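Local coordinates for cellulase (PDB 3B7M), which probably hydrolyses internal beta-1,4-glucosidic bonds of cellulose as a family 12 endoglucanase, and is a thermostable variant engineered at its active surface, at residues A[72-86]-A[163-175]. Residues are numbered along the deposited sequence; the frame is centred on the assembly and turned at random.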
ATOM      1  N   VAL A  72      -2.835  17.039   6.123  1.00 31.00           N
ATOM      2  CA  VAL A  72      -1.535  16.534   6.572  1.00 31.23           C
ATOM      3  C   VAL A  72      -1.019  17.378   7.740  1.00 31.63           C
ATOM      4  O   VAL A  72      -0.567  16.840   8.747  1.00 31.33           O
ATOM      5  CB  VAL A  72      -0.518  16.473   5.413  1.00 31.31           C
ATOM      6  CG1 VAL A  72       0.887  16.219   5.930  1.00 30.91           C
ATOM      7  CG2 VAL A  72      -0.925  15.393   4.416  1.00 30.64           C
ATOM      8  N   GLN A  73      -1.154  18.696   7.621  1.00 32.24           N
ATOM      9  CA  GLN A  73      -0.748  19.619   8.683  1.00 33.30           C
ATOM     10  C   GLN A  73      -1.522  19.459  10.000  1.00 32.93           C
ATOM     11  O   GLN A  73      -1.096  19.966  11.024  1.00 32.70           O
ATOM     12  CB  GLN A  73      -0.837  21.070   8.189  1.00 33.62           C
ATOM     13  CG  GLN A  73      -2.259  21.584   7.955  1.00 34.29           C
ATOM     14  CD  GLN A  73      -2.292  22.900   7.188  1.00 34.83           C
ATOM     15  OE1 GLN A  73      -3.325  23.565   7.139  1.00 38.76           O
ATOM     16  NE2 GLN A  73      -1.164  23.282   6.590  1.00 36.47           N
ATOM     17  N   GLU A  74      -2.653  18.759   9.967  1.00 32.96           N
ATOM     18  CA  GLU A  74      -3.461  18.560  11.172  1.00 33.12           C
ATOM     19  C   GLU A  74      -3.130  17.273  11.919  1.00 32.70           C
ATOM     20  O   GLU A  74      -3.620  17.062  13.025  1.00 32.87           O
ATOM     21  CB  GLU A  74      -4.939  18.524  10.824  1.00 33.47           C
ATOM     22  CG  GLU A  74      -5.562  19.844  10.429  1.00 35.96           C
ATOM     23  CD  GLU A  74      -7.060  19.684  10.239  1.00 39.73           C
ATOM     24  OE1 GLU A  74      -7.473  18.954   9.302  1.00 37.86           O
ATOM     25  OE2 GLU A  74      -7.821  20.268  11.050  1.00 42.29           O
ATOM     26  N   LEU A  75      -2.324  16.408  11.309  1.00 32.16           N
ATOM     27  CA  LEU A  75      -1.995  15.110  11.902  1.00 31.62           C
ATOM     28  C   LEU A  75      -0.947  15.240  12.997  1.00 31.37           C
ATOM     29  O   LEU A  75      -0.000  16.010  12.866  1.00 31.31           O
ATOM     30  CB  LEU A  75      -1.464  14.149  10.839  1.00 31.47           C
ATOM     31  CG  LEU A  75      -2.331  13.811   9.637  1.00 30.99           C
ATOM     32  CD1 LEU A  75      -1.456  13.171   8.576  1.00 31.03           C
ATOM     33  CD2 LEU A  75      -3.464  12.898  10.045  1.00 29.63           C
ATOM     34  N   SER A  76      -1.109  14.468  14.067  1.00 31.06           N
ATOM     35  CA  SER A  76      -0.098  14.434  15.114  1.00 31.06           C
ATOM     36  C   SER A  76       0.599  13.081  15.165  1.00 30.34           C
ATOM     37  O   SER A  76       1.799  13.018  15.411  1.00 30.58           O
ATOM     38  CB  SER A  76      -0.690  14.816  16.479  1.00 31.40           C
ATOM     39  OG  SER A  76      -1.740  13.939  16.850  1.00 33.25           O
ATOM     40  N   ASP A  77      -0.137  12.006  14.897  1.00 29.29           N
ATOM     41  CA  ASP A  77       0.420  10.657  15.005  1.00 28.62           C
ATOM     42  C   ASP A  77      -0.230   9.710  14.003  1.00 27.23           C
ATOM     43  O   ASP A  77      -1.453   9.603  13.955  1.00 27.23           O
ATOM     44  CB  ASP A  77       0.218  10.128  16.434  1.00 28.95           C
ATOM     45  CG  ASP A  77       1.049   8.882  16.732  1.00 31.87           C
ATOM     46  OD1 ASP A  77       2.239   8.823  16.335  1.00 33.59           O
ATOM     47  OD2 ASP A  77       0.509   7.958  17.387  1.00 35.86           O
ATOM     48  N   VAL A  78       0.588   9.041  13.199  1.00 25.55           N
ATOM     49  CA  VAL A  78       0.108   7.995  12.298  1.00 24.30           C
ATOM     50  C   VAL A  78       0.963   6.745  12.496  1.00 23.73           C
ATOM     51  O   VAL A  78       2.163   6.758  12.223  1.00 23.74           O
ATOM     52  CB  VAL A  78       0.123   8.420  10.793  1.00 24.47           C
ATOM     53  CG1 VAL A  78      -0.535   7.341   9.928  1.00 24.12           C
ATOM     54  CG2 VAL A  78      -0.589   9.757  10.579  1.00 23.43           C
ATOM     55  N   ARG A  79       0.342   5.676  12.984  1.00 22.70           N
ATOM     56  CA  ARG A  79       1.041   4.432  13.278  1.00 22.38           C
ATOM     57  C   ARG A  79       0.385   3.255  12.581  1.00 21.11           C
ATOM     58  O   ARG A  79      -0.811   3.283  12.312  1.00 20.78           O
ATOM     59  CB  ARG A  79       1.037   4.160  14.782  1.00 22.82           C
ATOM     60  CG  ARG A  79       1.719   5.224  15.610  1.00 25.80           C
ATOM     61  CD  ARG A  79       3.190   4.958  15.768  1.00 29.65           C
ATOM     62  NE  ARG A  79       3.873   6.169  16.221  1.00 32.43           N
ATOM     63  CZ  ARG A  79       5.149   6.228  16.579  1.00 34.76           C
ATOM     64  NH1 ARG A  79       5.915   5.138  16.539  1.00 33.69           N
ATOM     65  NH2 ARG A  79       5.658   7.388  16.981  1.00 36.29           N
ATOM     66  N   THR A  80       1.175   2.221  12.311  1.00 19.58           N
ATOM     67  CA  THR A  80       0.676   1.008  11.693  1.00 18.66           C
ATOM     68  C   THR A  80       1.504  -0.229  12.056  1.00 18.52           C
ATOM     69  O   THR A  80       2.727  -0.145  12.232  1.00 18.60           O
ATOM     70  CB  THR A  80       0.589   1.170  10.163  1.00 18.67           C
ATOM     71  OG1 THR A  80      -0.179   0.101   9.612  1.00 17.05           O
ATOM     72  CG2 THR A  80       1.987   1.205   9.525  1.00 18.71           C
ATOM     73  N   SER A  81       0.829  -1.370  12.176  1.00 17.83           N
ATOM     74  CA  SER A  81       1.496  -2.665  12.289  1.00 17.95           C
ATOM     75  C   SER A  81       1.007  -3.623  11.202  1.00 17.44           C
ATOM     76  O   SER A  81      -0.116  -3.506  10.718  1.00 17.99           O
ATOM     77  CB  SER A  81       1.281  -3.277  13.684  1.00 17.84           C
ATOM     78  OG  SER A  81       1.599  -2.327  14.688  1.00 20.49           O
ATOM     79  N   TRP A  82       1.863  -4.564  10.812  1.00 16.55           N
ATOM     80  CA  TRP A  82       1.538  -5.513   9.768  1.00 15.87           C
ATOM     81  C   TRP A  82       2.529  -6.672   9.773  1.00 16.41           C
ATOM     82  O   TRP A  82       3.714  -6.484  10.051  1.00 16.17           O
ATOM     83  CB  TRP A  82       1.534  -4.815   8.403  1.00 14.84           C
ATOM     84  CG  TRP A  82       0.985  -5.634   7.292  1.00 14.07           C
ATOM     85  CD1 TRP A  82      -0.147  -6.401   7.319  1.00 13.25           C
ATOM     86  CD2 TRP A  82       1.520  -5.752   5.965  1.00 12.99           C
ATOM     87  NE1 TRP A  82      -0.343  -6.998   6.097  1.00 14.21           N
ATOM     88  CE2 TRP A  82       0.666  -6.627   5.248  1.00 12.92           C
ATOM     89  CE3 TRP A  82       2.643  -5.207   5.311  1.00 13.00           C
ATOM     90  CZ2 TRP A  82       0.890  -6.969   3.907  1.00 12.67           C
ATOM     91  CZ3 TRP A  82       2.870  -5.547   3.979  1.00 13.67           C
ATOM     92  CH2 TRP A  82       1.997  -6.427   3.290  1.00 13.57           C
ATOM     93  N   THR A  83       2.040  -7.866   9.477  1.00 16.58           N
ATOM     94  CA  THR A  83       2.929  -8.998   9.259  1.00 17.46           C
ATOM     95  C   THR A  83       2.582  -9.663   7.944  1.00 17.37           C
ATOM     96  O   THR A  83       1.434 -10.009   7.703  1.00 17.31           O
ATOM     97  CB  THR A  83       2.861 -10.028  10.403  1.00 17.15           C
ATOM     98  OG1 THR A  83       3.052  -9.356  11.646  1.00 18.93           O
ATOM     99  CG2 THR A  83       3.955 -11.102  10.245  1.00 18.28           C
ATOM    100  N   LEU A  84       3.586  -9.850   7.101  1.00 18.07           N
ATOM    101  CA  LEU A  84       3.392 -10.553   5.853  1.00 18.96           C
ATOM    102  C   LEU A  84       4.150 -11.870   5.884  1.00 20.72           C
ATOM    103  O   LEU A  84       5.106 -12.041   6.672  1.00 21.58           O
ATOM    104  CB  LEU A  84       3.846  -9.712   4.668  1.00 18.80           C
ATOM    105  CG  LEU A  84       5.339  -9.403   4.609  1.00 17.35           C
ATOM    106  CD1 LEU A  84       5.950  -9.950   3.329  1.00 16.42           C
ATOM    107  CD2 LEU A  84       5.613  -7.910   4.809  1.00 16.45           C
ATOM    108  N   THR A  85       3.701 -12.803   5.043  1.00 20.64           N
ATOM    109  CA  THR A  85       4.350 -14.079   4.867  1.00 20.43           C
ATOM    110  C   THR A  85       4.761 -14.142   3.402  1.00 20.17           C
ATOM    111  O   THR A  85       3.909 -14.234   2.526  1.00 20.37           O
ATOM    112  CB  THR A  85       3.418 -15.255   5.241  1.00 20.62           C
ATOM    113  OG1 THR A  85       2.860 -15.038   6.547  1.00 20.74           O
ATOM    114  CG2 THR A  85       4.184 -16.595   5.222  1.00 21.25           C
ATOM    115  N   PRO A  86       6.072 -14.078   3.130  1.00 20.15           N
ATOM    116  CA  PRO A  86       6.525 -14.056   1.734  1.00 20.25           C
ATOM    117  C   PRO A  86       6.518 -15.448   1.108  1.00 20.22           C
ATOM    118  O   PRO A  86       6.390 -16.443   1.817  1.00 19.88           O
ATOM    119  CB  PRO A  86       7.958 -13.539   1.845  1.00 20.58           C
ATOM    120  CG  PRO A  86       8.416 -13.964   3.209  1.00 20.57           C
ATOM    121  CD  PRO A  86       7.194 -14.059   4.089  1.00 20.00           C
ATOM    122  N   THR A 163      11.958  -6.995   5.072  1.00 15.39           N
ATOM    123  CA  THR A 163      11.439  -7.469   6.347  1.00 15.63           C
ATOM    124  C   THR A 163      10.057  -8.065   6.137  1.00 16.30           C
ATOM    125  O   THR A 163       9.498  -7.972   5.040  1.00 16.60           O
ATOM    126  CB  THR A 163      11.421  -6.340   7.422  1.00 15.42           C
ATOM    127  OG1 THR A 163      11.127  -6.908   8.697  1.00 15.89           O
ATOM    128  CG2 THR A 163      10.383  -5.254   7.100  1.00 14.92           C
ATOM    129  N   THR A 164       9.509  -8.672   7.181  1.00 16.48           N
ATOM    130  CA  THR A 164       8.194  -9.292   7.086  1.00 17.57           C
ATOM    131  C   THR A 164       7.258  -8.763   8.151  1.00 17.26           C
ATOM    132  O   THR A 164       6.124  -9.207   8.257  1.00 17.43           O
ATOM    133  CB  THR A 164       8.273 -10.804   7.261  1.00 17.98           C
ATOM    134  OG1 THR A 164       8.843 -11.093   8.549  1.00 21.40           O
ATOM    135  CG2 THR A 164       9.116 -11.447   6.172  1.00 17.68           C
ATOM    136  N   SER A 165       7.716  -7.795   8.934  1.00 17.73           N
ATOM    137  CA  SER A 165       6.958  -7.390  10.097  1.00 17.84           C
ATOM    138  C   SER A 165       7.316  -5.979  10.516  1.00 18.03           C
ATOM    139  O   SER A 165       8.492  -5.650  10.657  1.00 18.05           O
ATOM    140  CB  SER A 165       7.235  -8.373  11.236  1.00 17.62           C
ATOM    141  OG  SER A 165       6.504  -8.008  12.382  1.00 20.32           O
ATOM    142  N   VAL A 166       6.308  -5.130  10.685  1.00 18.31           N
ATOM    143  CA  VAL A 166       6.530  -3.822  11.313  1.00 18.74           C
ATOM    144  C   VAL A 166       5.537  -3.652  12.444  1.00 19.34           C
ATOM    145  O   VAL A 166       4.379  -4.085  12.328  1.00 19.26           O
ATOM    146  CB  VAL A 166       6.421  -2.629  10.320  1.00 18.39           C
ATOM    147  CG1 VAL A 166       7.560  -2.650   9.316  1.00 18.54           C
ATOM    148  CG2 VAL A 166       5.050  -2.600   9.620  1.00 18.55           C
ATOM    149  N   THR A 167       5.990  -3.063  13.550  1.00 19.66           N
ATOM    150  CA  THR A 167       5.098  -2.784  14.672  0.50 19.80           C
ATOM    151  C   THR A 167       5.229  -1.323  15.090  1.00 20.27           C
ATOM    152  O   THR A 167       6.322  -0.825  15.357  1.00 19.98           O
ATOM    153  CB  THR A 167       5.265  -3.797  15.870  0.50 19.98           C
ATOM    154  OG1 THR A 167       4.639  -3.281  17.061  0.50 18.81           O
ATOM    155  CG2 THR A 167       6.721  -4.079  16.157  0.50 20.38           C
ATOM    156  N   GLU A 168       4.089  -0.641  15.117  1.00 20.88           N
ATOM    157  CA  GLU A 168       4.025   0.778  15.431  1.00 21.84           C
ATOM    158  C   GLU A 168       4.970   1.570  14.539  1.00 21.42           C
ATOM    159  O   GLU A 168       5.646   2.485  15.006  1.00 21.33           O
ATOM    160  CB  GLU A 168       4.343   1.044  16.906  1.00 22.62           C
ATOM    161  CG  GLU A 168       3.766   0.031  17.861  1.00 26.88           C
ATOM    162  CD  GLU A 168       2.449   0.442  18.433  1.00 33.37           C
ATOM    163  OE1 GLU A 168       1.547   0.844  17.660  1.00 34.86           O
ATOM    164  OE2 GLU A 168       2.320   0.345  19.681  1.00 37.51           O
ATOM    165  N   LEU A 169       5.019   1.212  13.259  1.00 20.72           N
ATOM    166  CA  LEU A 169       5.780   1.982  12.287  1.00 20.23           C
ATOM    167  C   LEU A 169       5.227   3.407  12.226  1.00 20.00           C
ATOM    168  O   LEU A 169       4.015   3.616  12.182  1.00 19.29           O
ATOM    169  CB  LEU A 169       5.729   1.336  10.899  1.00 19.92           C
ATOM    170  CG  LEU A 169       6.570   2.017   9.807  1.00 19.38           C
ATOM    171  CD1 LEU A 169       8.059   1.817  10.048  1.00 19.94           C
ATOM    172  CD2 LEU A 169       6.179   1.507   8.424  1.00 20.44           C
ATOM    173  N   ASP A 170       6.127   4.379  12.245  1.00 19.88           N
ATOM    174  CA  ASP A 170       5.724   5.781  12.267  1.00 20.11           C
ATOM    175  C   ASP A 170       5.510   6.261  10.836  1.00 19.54           C
ATOM    176  O   ASP A 170       6.461   6.656  10.180  1.00 19.03           O
ATOM    177  CB  ASP A 170       6.804   6.600  12.976  1.00 20.10           C
ATOM    178  CG  ASP A 170       6.463   8.080  13.087  1.00 22.44           C
ATOM    179  OD1 ASP A 170       5.422   8.541  12.553  1.00 23.03           O
ATOM    180  OD2 ASP A 170       7.270   8.791  13.724  1.00 25.22           O
ATOM    181  N   LEU A 171       4.263   6.225  10.356  1.00 19.55           N
ATOM    182  CA  LEU A 171       3.985   6.648   8.982  1.00 19.86           C
ATOM    183  C   LEU A 171       4.171   8.146   8.783  1.00 19.98           C
ATOM    184  O   LEU A 171       4.464   8.592   7.676  1.00 19.67           O
ATOM    185  CB  LEU A 171       2.594   6.221   8.517  1.00 20.06           C
ATOM    186  CG  LEU A 171       2.320   4.724   8.409  1.00 20.37           C
ATOM    187  CD1 LEU A 171       0.882   4.505   7.960  1.00 21.32           C
ATOM    188  CD2 LEU A 171       3.304   4.047   7.462  1.00 19.54           C
ATOM    189  N   LYS A 172       4.007   8.911   9.859  1.00 20.24           N
ATOM    190  CA  LYS A 172       4.169  10.368   9.808  1.00 21.51           C
ATOM    191  C   LYS A 172       5.603  10.790   9.455  1.00 21.05           C
ATOM    192  O   LYS A 172       5.808  11.810   8.778  1.00 21.78           O
ATOM    193  CB  LYS A 172       3.711  11.013  11.126  1.00 21.71           C
ATOM    194  CG  LYS A 172       3.664  12.539  11.087  1.00 22.67           C
ATOM    195  CD  LYS A 172       3.136  13.124  12.390  1.00 23.62           C
ATOM    196  CE  LYS A 172       3.536  14.610  12.539  1.00 26.88           C
ATOM    197  NZ  LYS A 172       3.194  15.367  11.304  1.00 29.03           N
ATOM    198  N   ALA A 173       6.591  10.007   9.893  1.00 20.20           N
ATOM    199  CA  ALA A 173       7.992  10.250   9.506  1.00 19.68           C
ATOM    200  C   ALA A 173       8.156  10.292   7.981  1.00 19.20           C
ATOM    201  O   ALA A 173       8.824  11.166   7.453  1.00 18.45           O
ATOM    202  CB  ALA A 173       8.922   9.191  10.123  1.00 19.62           C
ATOM    203  N   PHE A 174       7.507   9.355   7.284  1.00 18.77           N
ATOM    204  CA  PHE A 174       7.539   9.300   5.824  1.00 18.11           C
ATOM    205  C   PHE A 174       6.802  10.497   5.212  1.00 18.50           C
ATOM    206  O   PHE A 174       7.302  11.152   4.285  1.00 18.08           O
ATOM    207  CB  PHE A 174       6.925   7.984   5.333  1.00 18.12           C
ATOM    208  CG  PHE A 174       7.650   6.761   5.819  1.00 17.34           C
ATOM    209  CD1 PHE A 174       7.370   6.223   7.064  1.00 17.23           C
ATOM    210  CD2 PHE A 174       8.627   6.163   5.036  1.00 16.67           C
ATOM    211  CE1 PHE A 174       8.051   5.103   7.524  1.00 18.02           C
ATOM    212  CE2 PHE A 174       9.310   5.040   5.486  1.00 16.63           C
ATOM    213  CZ  PHE A 174       9.015   4.508   6.727  1.00 17.69           C
ATOM    214  N   ILE A 175       5.615  10.778   5.738  1.00 18.81           N
ATOM    215  CA  ILE A 175       4.831  11.928   5.304  1.00 19.63           C
ATOM    216  C   ILE A 175       5.635  13.232   5.447  1.00 20.68           C
ATOM    217  O   ILE A 175       5.729  14.009   4.484  1.00 21.41           O
ATOM    218  CB  ILE A 175       3.478  11.997   6.047  1.00 19.60           C
ATOM    219  CG1 ILE A 175       2.633  10.765   5.700  1.00 19.13           C
ATOM    220  CG2 ILE A 175       2.739  13.271   5.679  1.00 19.85           C
ATOM    221  CD1 ILE A 175       1.294  10.700   6.423  1.00 19.40           C
TER
HETATM  222  O   HOH W   1       0.495   0.165  15.293  1.00 26.43           O
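T80 and L169 form an antiparallel hydrogen-bonded pair, L169 N reaching T80 O at 2.9 Å, and W82 pairs likewise with V166. Between these pairs the register slips by one residue: E168, with positive phi, and L169 both face T80, which defines a G1 beta bulge. The nearly straight bond from E168 N to S81 OG (3.0 Å, 171° at the hydrogen) holds this bulge, and one water joins the same hydroxyl to E168 OE1.

Packing is close on the inner side, where V78 CG1, anti to the backbone N, meets L171 CB at 3.6 Å, the two side chains crossing at about a right angle. T80 CG2 lies against L171 CG, while T80 OG1 turns to S212 and Y96. Farther along, V72 CG1 sits only 3.5 Å from I175 CG2, closer than usual van der Waals contact.

The outer side is polar and looser. Bent at chi2 (-89°), R79 lays its guanidinium over D170 CB, nearly parallel (16°) to the carboxylate; R79 NH2 to D170 OD2 is a long 3.9 Å, a purely electrostatic bridge. R79 NE makes an in-plane hydrogen-bonded salt bridge to D77 OD1 (3.1 Å), while R79 NH1 donates to E168 O, slightly out of that plane. D170 also N-caps helix 171-181 through a weak bond from A173 N.

A bulged edge strand, hydrogen-bonded to 78-85 and leading into a helix, thus borders one sheet of the beta-jelly-roll sandwich of glycosyl hydrolase family 12.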